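Local coordinates for iron superoxide dismutase (Trypanosoma cruzi, PDB 2GPC), which catalyses, as an iron superoxide dismutase, the dismutation of superoxide to dioxygen and hydrogen peroxide at a bound iron ion, at residues Q33-K38 with F73-Y78; E56-E61 with N67-I72; A100-G103 with K107-E110. All blocks are in the same frame, centred on the assembly; numbering follows the deposited sequence.

Contact 1. Residues Q33-K38 with F73-Y78. With FE2 (Fe (II) ion), chain C.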
loop_
_atom_site.group_PDB
_atom_site.type_symbol
_atom_site.label_atom_id
_atom_site.label_comp_id
_atom_site.label_asym_id
_atom_site.label_seq_id
_atom_site.Cartn_x
_atom_site.Cartn_y
_atom_site.Cartn_z
ATOM N N GLN A 33 -1.113 16.869 -2.688
ATOM C CA GLN A 33 -2.124 17.920 -2.832
ATOM C C GLN A 33 -3.529 17.362 -2.757
ATOM O O GLN A 33 -4.442 18.056 -2.315
ATOM C CB GLN A 33 -1.940 18.722 -4.122
ATOM C CG GLN A 33 -0.717 19.637 -4.069
ATOM C CD GLN A 33 -0.970 20.990 -3.413
ATOM O OE1 GLN A 33 -1.901 21.155 -2.601
ATOM N NE2 GLN A 33 -0.119 21.963 -3.744
ATOM N N GLY A 34 -3.696 16.119 -3.189
ATOM C CA GLY A 34 -4.979 15.441 -3.128
ATOM C C GLY A 34 -5.456 15.298 -1.695
ATOM O O GLY A 34 -6.643 15.473 -1.426
ATOM N N TYR A 35 -4.538 14.989 -0.777
ATOM C CA TYR A 35 -4.876 14.925 0.642
ATOM C C TYR A 35 -5.321 16.296 1.153
ATOM O O TYR A 35 -6.263 16.400 1.937
ATOM C CB TYR A 35 -3.692 14.411 1.470
ATOM C CG TYR A 35 -3.345 12.961 1.231
ATOM C CD1 TYR A 35 -4.304 11.965 1.387
ATOM C CD2 TYR A 35 -2.057 12.575 0.865
ATOM C CE1 TYR A 35 -4.003 10.633 1.193
ATOM C CE2 TYR A 35 -1.743 11.223 0.663
ATOM C CZ TYR A 35 -2.727 10.267 0.838
ATOM O OH TYR A 35 -2.459 8.944 0.636
ATOM N N VAL A 36 -4.643 17.347 0.703
ATOM C CA VAL A 36 -5.000 18.709 1.087
ATOM C C VAL A 36 -6.411 19.069 0.585
ATOM O O VAL A 36 -7.222 19.607 1.339
ATOM C CB VAL A 36 -3.975 19.741 0.550
ATOM C CG1 VAL A 36 -4.430 21.161 0.842
ATOM C CG2 VAL A 36 -2.601 19.495 1.141
ATOM N N THR A 37 -6.696 18.752 -0.678
ATOM C CA THR A 37 -8.009 18.980 -1.268
ATOM C C THR A 37 -9.103 18.252 -0.473
ATOM O O THR A 37 -10.107 18.852 -0.092
ATOM C CB THR A 37 -7.994 18.534 -2.744
ATOM O OG1 THR A 37 -7.073 19.360 -3.472
ATOM C CG2 THR A 37 -9.366 18.741 -3.427
ATOM N N LYS A 38 -8.870 16.979 -0.174
ATOM C CA LYS A 38 -9.828 16.156 0.565
ATOM C C LYS A 38 -10.061 16.666 1.993
ATOM O O LYS A 38 -11.187 16.651 2.480
ATOM C CB LYS A 38 -9.381 14.683 0.578
ATOM C CG LYS A 38 -9.623 13.958 -0.751
ATOM C CD LYS A 38 -9.172 12.489 -0.727
ATOM C CE LYS A 38 -7.705 12.334 -1.132
ATOM N NZ LYS A 38 -7.349 10.961 -1.592
ATOM N N PHE A 73 1.108 15.865 6.873
ATOM C CA PHE A 73 2.299 16.066 7.703
ATOM C C PHE A 73 3.451 15.155 7.255
ATOM O O PHE A 73 4.586 15.625 7.079
ATOM C CB PHE A 73 1.959 15.828 9.179
ATOM C CG PHE A 73 3.144 15.893 10.095
ATOM C CD1 PHE A 73 3.454 17.071 10.776
ATOM C CD2 PHE A 73 3.962 14.791 10.271
ATOM C CE1 PHE A 73 4.556 17.130 11.624
ATOM C CE2 PHE A 73 5.050 14.840 11.110
ATOM C CZ PHE A 73 5.353 16.024 11.793
ATOM N N ASN A 74 3.161 13.867 7.051
ATOM C CA ASN A 74 4.211 12.886 6.726
ATOM C C ASN A 74 4.892 13.226 5.393
ATOM O O ASN A 74 6.102 13.107 5.272
ATOM C CB ASN A 74 3.659 11.449 6.658
ATOM C CG ASN A 74 3.166 10.931 8.002
ATOM O OD1 ASN A 74 3.519 11.459 9.041
ATOM N ND2 ASN A 74 2.341 9.876 7.975
ATOM N N HIS A 75 4.115 13.669 4.407
ATOM C CA HIS A 75 4.665 13.982 3.086
ATOM C C HIS A 75 5.545 15.219 3.147
ATOM O O HIS A 75 6.630 15.228 2.587
ATOM C CB HIS A 75 3.557 14.134 2.028
ATOM C CG HIS A 75 3.061 12.822 1.524
ATOM N ND1 HIS A 75 2.160 12.056 2.229
ATOM C CD2 HIS A 75 3.393 12.102 0.428
ATOM C CE1 HIS A 75 1.941 10.930 1.580
ATOM N NE2 HIS A 75 2.670 10.932 0.479
ATOM N N THR A 76 5.095 16.249 3.852
ATOM C CA THR A 76 5.916 17.454 4.022
ATOM C C THR A 76 7.235 17.111 4.710
ATOM O O THR A 76 8.296 17.559 4.283
ATOM C CB THR A 76 5.141 18.560 4.770
ATOM O OG1 THR A 76 4.138 19.114 3.906
ATOM C CG2 THR A 76 6.047 19.759 5.081
ATOM N N PHE A 77 7.173 16.289 5.751
ATOM C CA PHE A 77 8.377 15.861 6.469
ATOM C C PHE A 77 9.306 15.028 5.584
ATOM O O PHE A 77 10.526 15.072 5.728
ATOM C CB PHE A 77 7.997 15.076 7.728
ATOM C CG PHE A 77 9.067 15.062 8.762
ATOM C CD1 PHE A 77 9.087 16.011 9.776
ATOM C CD2 PHE A 77 10.078 14.113 8.715
ATOM C CE1 PHE A 77 10.111 16.010 10.733
ATOM C CE2 PHE A 77 11.097 14.107 9.662
ATOM C CZ PHE A 77 11.118 15.057 10.663
ATOM N N TYR A 78 8.703 14.278 4.670
ATOM C CA TYR A 78 9.425 13.450 3.703
ATOM C C TYR A 78 10.228 14.297 2.695
ATOM O O TYR A 78 11.408 14.022 2.458
ATOM C CB TYR A 78 8.419 12.560 2.982
ATOM C CG TYR A 78 8.923 11.790 1.782
ATOM C CD1 TYR A 78 9.970 10.871 1.889
ATOM C CD2 TYR A 78 8.319 11.949 0.549
ATOM C CE1 TYR A 78 10.394 10.132 0.771
ATOM C CE2 TYR A 78 8.741 11.243 -0.566
ATOM C CZ TYR A 78 9.778 10.333 -0.451
ATOM O OH TYR A 78 10.166 9.641 -1.578
HETATM FE FE FE2 C . 3.356 9.185 -0.471
HETATM O O HOH W 1 2.478 7.979 1.238
#
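Tyr35 and His75 reach toward each other from two long helices, 21-44 and 63-80, and make the whole of this contact. The tight part is small: Tyr35 CE2 lies 3.8 Å from His75 CE1. The side chains cross at about a right angle, yet their ring planes are turned by 45° and the centroids stand 5.7 Å apart, an oblique meeting of the two rings and no stack. In both residues CG sits beside the backbone N, chi1 being -80° for His75, which sends the imidazole out from its helix, where NE2 meets the iron at 2.1 Å. His27, Asp160 and His164 complete the protein ligands, and water 1 adds an oxygen 2.3 Å from the metal.

Packing falls off away from Tyr35: Thr37, pointing away from helix 63-80, and Lys38 are exposed, and Gln33 is partly so. Tyr35 itself is buried, resting on Leu68 and Ile72 and touched by Phe120 of the second subunit.

As a worked example of a second shell, the pair shows how polar ends are tied while rings merely touch. The ND1 of His75 donates to the backbone O of Gln71, which, with the metal bond at NE2, fixes the rotation of the imidazole, and the hydroxyl of Tyr35 is hydrogen-bonded to NE2 of the same glutamine. Tyr35 OH is 5.9 Å from the iron, too far to be a ligand. The chemistry therefore implies a division of labour: His75 binds the metal directly, whereas Tyr35 probably helps to position its surroundings, by packing and through Gln71.

Contact 2. Residues E56-E61 with N67-I72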
loop_
_atom_site.group_PDB
_atom_site.type_symbol
_atom_site.label_atom_id
_atom_site.label_comp_id
_atom_site.label_asym_id
_atom_site.label_seq_id
_atom_site.Cartn_x
_atom_site.Cartn_y
_atom_site.Cartn_z
ATOM N N GLU A 56 -2.932 19.436 15.345
ATOM C CA GLU A 56 -4.022 19.294 16.304
ATOM C C GLU A 56 -4.934 18.153 15.866
ATOM O O GLU A 56 -5.390 17.361 16.684
ATOM C CB GLU A 56 -4.809 20.614 16.434
ATOM C CG GLU A 56 -4.315 21.514 17.566
ATOM C CD GLU A 56 -4.397 23.009 17.279
ATOM O OE1 GLU A 56 -5.301 23.471 16.544
ATOM O OE2 GLU A 56 -3.550 23.743 17.833
ATOM N N ILE A 57 -5.196 18.081 14.560
ATOM C CA ILE A 57 -6.016 17.020 13.999
ATOM C C ILE A 57 -5.370 15.637 14.201
ATOM O O ILE A 57 -6.053 14.661 14.537
ATOM C CB ILE A 57 -6.287 17.263 12.483
ATOM C CG1 ILE A 57 -7.187 18.484 12.267
ATOM C CG2 ILE A 57 -6.935 16.037 11.867
ATOM C CD1 ILE A 57 -7.255 18.958 10.818
ATOM N N ILE A 58 -4.070 15.545 13.966
ATOM C CA ILE A 58 -3.359 14.278 14.109
ATOM C C ILE A 58 -3.451 13.771 15.568
ATOM O O ILE A 58 -3.588 12.572 15.817
ATOM C CB ILE A 58 -1.884 14.438 13.644
ATOM C CG1 ILE A 58 -1.820 14.670 12.128
ATOM C CG2 ILE A 58 -1.056 13.199 13.988
ATOM C CD1 ILE A 58 -0.529 15.264 11.626
ATOM N N ARG A 59 -3.400 14.700 16.516
ATOM C CA ARG A 59 -3.375 14.366 17.941
ATOM C C ARG A 59 -4.747 14.018 18.524
ATOM O O ARG A 59 -4.826 13.261 19.493
ATOM C CB ARG A 59 -2.763 15.525 18.732
ATOM C CG ARG A 59 -1.276 15.702 18.490
ATOM C CD ARG A 59 -0.573 16.618 19.489
ATOM N NE ARG A 59 -1.196 17.943 19.567
ATOM C CZ ARG A 59 -0.710 19.059 19.013
ATOM N NH1 ARG A 59 0.434 19.054 18.335
ATOM N NH2 ARG A 59 -1.387 20.198 19.154
ATOM N N THR A 60 -5.820 14.551 17.931
ATOM C CA THR A 60 -7.160 14.489 18.539
ATOM C C THR A 60 -8.237 13.782 17.720
ATOM O O THR A 60 -9.318 13.508 18.243
ATOM C CB THR A 60 -7.667 15.913 18.858
ATOM O OG1 THR A 60 -7.868 16.655 17.645
ATOM C CG2 THR A 60 -6.629 16.723 19.641
ATOM N N GLU A 61 -7.978 13.506 16.445
ATOM C CA GLU A 61 -8.983 12.879 15.592
ATOM C C GLU A 61 -8.527 11.486 15.153
ATOM O O GLU A 61 -7.358 11.125 15.305
ATOM C CB GLU A 61 -9.276 13.742 14.357
ATOM C CG GLU A 61 -9.731 15.178 14.634
ATOM C CD GLU A 61 -11.204 15.308 15.026
ATOM O OE1 GLU A 61 -12.020 14.387 14.758
ATOM O OE2 GLU A 61 -11.548 16.350 15.615
ATOM N N ASN A 67 -6.266 10.206 8.784
ATOM C CA ASN A 67 -5.439 9.764 7.657
ATOM C C ASN A 67 -5.044 10.912 6.713
ATOM O O ASN A 67 -3.916 10.953 6.222
ATOM C CB ASN A 67 -6.130 8.656 6.846
ATOM C CG ASN A 67 -6.362 7.369 7.641
ATOM O OD1 ASN A 67 -5.734 7.115 8.689
ATOM N ND2 ASN A 67 -7.267 6.524 7.119
ATOM N N LEU A 68 -5.974 11.832 6.457
ATOM C CA LEU A 68 -5.712 12.959 5.583
ATOM C C LEU A 68 -4.685 13.909 6.205
ATOM O O LEU A 68 -3.707 14.246 5.568
ATOM C CB LEU A 68 -7.007 13.724 5.260
ATOM C CG LEU A 68 -8.085 12.950 4.483
ATOM C CD1 LEU A 68 -9.367 13.778 4.364
ATOM C CD2 LEU A 68 -7.575 12.516 3.117
ATOM N N ALA A 69 -4.914 14.330 7.445
ATOM C CA ALA A 69 -3.997 15.254 8.124
ATOM C C ALA A 69 -2.614 14.629 8.314
ATOM O O ALA A 69 -1.593 15.273 8.103
ATOM C CB ALA A 69 -4.569 15.667 9.474
ATOM N N ALA A 70 -2.588 13.368 8.713
ATOM C CA ALA A 70 -1.323 12.672 8.943
ATOM C C ALA A 70 -0.531 12.501 7.657
ATOM O O ALA A 70 0.688 12.636 7.662
ATOM C CB ALA A 70 -1.560 11.336 9.590
ATOM N N GLN A 71 -1.214 12.201 6.560
ATOM C CA GLN A 71 -0.539 12.037 5.280
ATOM C C GLN A 71 0.035 13.367 4.809
ATOM O O GLN A 71 1.093 13.400 4.208
ATOM C CB GLN A 71 -1.460 11.448 4.214
ATOM C CG GLN A 71 -1.726 9.948 4.376
ATOM C CD GLN A 71 -0.496 9.098 4.129
ATOM O OE1 GLN A 71 0.334 8.952 5.014
ATOM N NE2 GLN A 71 -0.378 8.536 2.925
ATOM N N ILE A 72 -0.660 14.459 5.102
ATOM C CA ILE A 72 -0.157 15.789 4.789
ATOM C C ILE A 72 1.127 16.101 5.566
ATOM O O ILE A 72 2.114 16.562 4.990
ATOM C CB ILE A 72 -1.256 16.851 5.044
ATOM C CG1 ILE A 72 -2.350 16.722 3.975
ATOM C CG2 ILE A 72 -0.674 18.256 5.017
ATOM C CD1 ILE A 72 -3.636 17.464 4.297
#
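Ile57 and Ala69 face each other directly, each CB directed at the opposing helix, and the branch methyl of the isoleucine presses on the alanine: CG2 to Ala69 CB is 3.4 Å, tighter than usual for two carbons. Ile58, one residue on, starts off to the flank and bends back. With CG1 beside the backbone N and CD1 extended from it (chi2 161°), its longer arm reaches onto the backbone at Ala69 and Ala70. There Ile58 CG1 is 3.7 Å from Ala70 N, while Ile58 CD1 meets Ala69 O at 3.7 Å. No hydrogen bond spans the interface.

The small side chains of Ala69 and Ala70 let the isoleucines come up to the backbone; here the axes of 56-60 and 67-72 come within 8.5 Å at 128°, and a short turn joins the two helices within the alpha-hairpin domain of iron/manganese superoxide dismutases. Phe66 of helix 63-80 also touches Ile58.

At the end of helix 54-60, Thr60 turns its hydroxyl back on its own helix. Thr60 OG1 donates to Glu56 O over 2.7 Å, coming from above the carbonyl plane, 38° out of it, and also bonds Lys52 NZ.

Contact 3. Residues A100-G103 with K107-E110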
loop_
_atom_site.group_PDB
_atom_site.type_symbol
_atom_site.label_atom_id
_atom_site.label_comp_id
_atom_site.label_asym_id
_atom_site.label_seq_id
_atom_site.Cartn_x
_atom_site.Cartn_y
_atom_site.Cartn_z
ATOM N N ALA A 100 25.946 6.918 19.437
ATOM C CA ALA A 100 25.591 6.614 20.823
ATOM C C ALA A 100 24.398 5.666 20.955
ATOM O O ALA A 100 24.348 4.863 21.890
ATOM C CB ALA A 100 25.310 7.889 21.585
ATOM N N SER A 101 23.449 5.756 20.024
ATOM C CA SER A 101 22.219 4.972 20.083
ATOM C C SER A 101 22.317 3.656 19.331
ATOM O O SER A 101 21.695 2.671 19.737
ATOM C CB SER A 101 21.041 5.778 19.520
ATOM O OG SER A 101 20.613 6.772 20.431
ATOM N N PHE A 102 23.086 3.636 18.245
ATOM C CA PHE A 102 23.150 2.478 17.338
ATOM C C PHE A 102 24.518 1.790 17.280
ATOM O O PHE A 102 24.633 0.699 16.715
ATOM C CB PHE A 102 22.750 2.887 15.916
ATOM C CG PHE A 102 21.334 3.387 15.802
ATOM C CD1 PHE A 102 20.270 2.508 15.820
ATOM C CD2 PHE A 102 21.069 4.739 15.674
ATOM C CE1 PHE A 102 18.959 2.971 15.716
ATOM C CE2 PHE A 102 19.768 5.204 15.571
ATOM C CZ PHE A 102 18.713 4.316 15.602
ATOM N N GLY A 103 25.538 2.426 17.858
ATOM C CA GLY A 103 26.904 1.932 17.844
ATOM C C GLY A 103 27.710 2.595 16.741
ATOM O O GLY A 103 28.791 3.140 16.986
ATOM N N LYS A 107 25.540 0.465 11.412
ATOM C CA LYS A 107 24.534 -0.327 12.110
ATOM C C LYS A 107 23.145 0.344 12.049
ATOM O O LYS A 107 22.136 -0.331 11.849
ATOM C CB LYS A 107 24.964 -0.586 13.560
ATOM C CG LYS A 107 25.998 -1.715 13.706
ATOM C CD LYS A 107 26.558 -1.772 15.118
ATOM C CE LYS A 107 27.443 -3.007 15.332
ATOM N NZ LYS A 107 28.317 -2.855 16.545
ATOM N N PHE A 108 23.109 1.661 12.222
ATOM C CA PHE A 108 21.885 2.441 12.049
ATOM C C PHE A 108 21.339 2.224 10.638
ATOM O O PHE A 108 20.161 1.926 10.464
ATOM C CB PHE A 108 22.131 3.942 12.254
ATOM C CG PHE A 108 21.130 4.819 11.538
ATOM C CD1 PHE A 108 19.811 4.892 11.980
ATOM C CD2 PHE A 108 21.489 5.525 10.401
ATOM C CE1 PHE A 108 18.870 5.674 11.294
ATOM C CE2 PHE A 108 20.561 6.304 9.720
ATOM C CZ PHE A 108 19.257 6.381 10.174
ATOM N N LYS A 109 22.204 2.361 9.645
ATOM C CA LYS A 109 21.793 2.313 8.251
ATOM C C LYS A 109 21.215 0.937 7.915
ATOM O O LYS A 109 20.201 0.847 7.225
ATOM C CB LYS A 109 22.970 2.673 7.338
ATOM C CG LYS A 109 22.727 2.412 5.873
ATOM C CD LYS A 109 23.825 2.989 4.996
ATOM C CE LYS A 109 23.516 2.728 3.539
ATOM N NZ LYS A 109 24.539 3.288 2.628
ATOM N N GLU A 110 21.852 -0.123 8.415
ATOM C CA GLU A 110 21.348 -1.471 8.218
ATOM C C GLU A 110 19.952 -1.635 8.839
ATOM O O GLU A 110 19.071 -2.227 8.222
ATOM C CB GLU A 110 22.319 -2.524 8.782
ATOM C CG GLU A 110 21.807 -3.967 8.720
ATOM C CD GLU A 110 21.900 -4.596 7.328
ATOM O OE1 GLU A 110 22.230 -3.882 6.347
ATOM O OE2 GLU A 110 21.648 -5.821 7.210
#
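Phe108 lays its CB and the ring atom CD1 over a face of the Phe102 ring. Phe108 CB stands 4.0 Å from the Phe102 ring centroid, 29° off the ring normal, a CH-pi contact, and Phe108 CD1 hangs above the rim of that face, 3.6 Å from Phe102 CE2. The planes are inclined at 52°, so the rings meet obliquely and do not stack.

Different first torsions make this possible. Phe102 holds CG beside its backbone N, whereas Phe108 swings CG away from its own N to lie by the carbonyl carbon (chi1 155°); both rings thereby descend to the same side, onto Leu127 and Val138 of the sheet. Lys107 does otherwise: its extended chain runs back past the end of the first helix, and Phe102 O is met at 3.4 Å by Lys107 CB and at 3.5 Å by Lys107 CD, with no hydrogen bond between the segments.

Gly103 leaves the helix with a positive phi, and Lys107 N is hydrogen-bonded to Ser104 OG at the start of the next. The example is a short turn between two consecutive helices, its paired aromatics packed on the antiparallel sheet of the C-terminal alpha+beta domain of iron/manganese superoxide dismutases.

From the N terminus, the chain first runs through helix 21-44, which supplies residues 33-38 to contact 1, then through helix 54-60 into helix 63-80. Contact 2 closes the short turn between the latter two, within the longer loop that contact 1 closes when residues 73-78 come back beside 33-38. The two share helix 63-80 and touch one another, as where Phe73 CB packs on Ile58 CD1 at 3.5 Å, so they bind three helices of the alpha-hairpin domain together. Contact 3 follows in series, closing the corner between helices 92-102 and 105-118 in the C-terminal domain, its centre about 30 Å from those of the others.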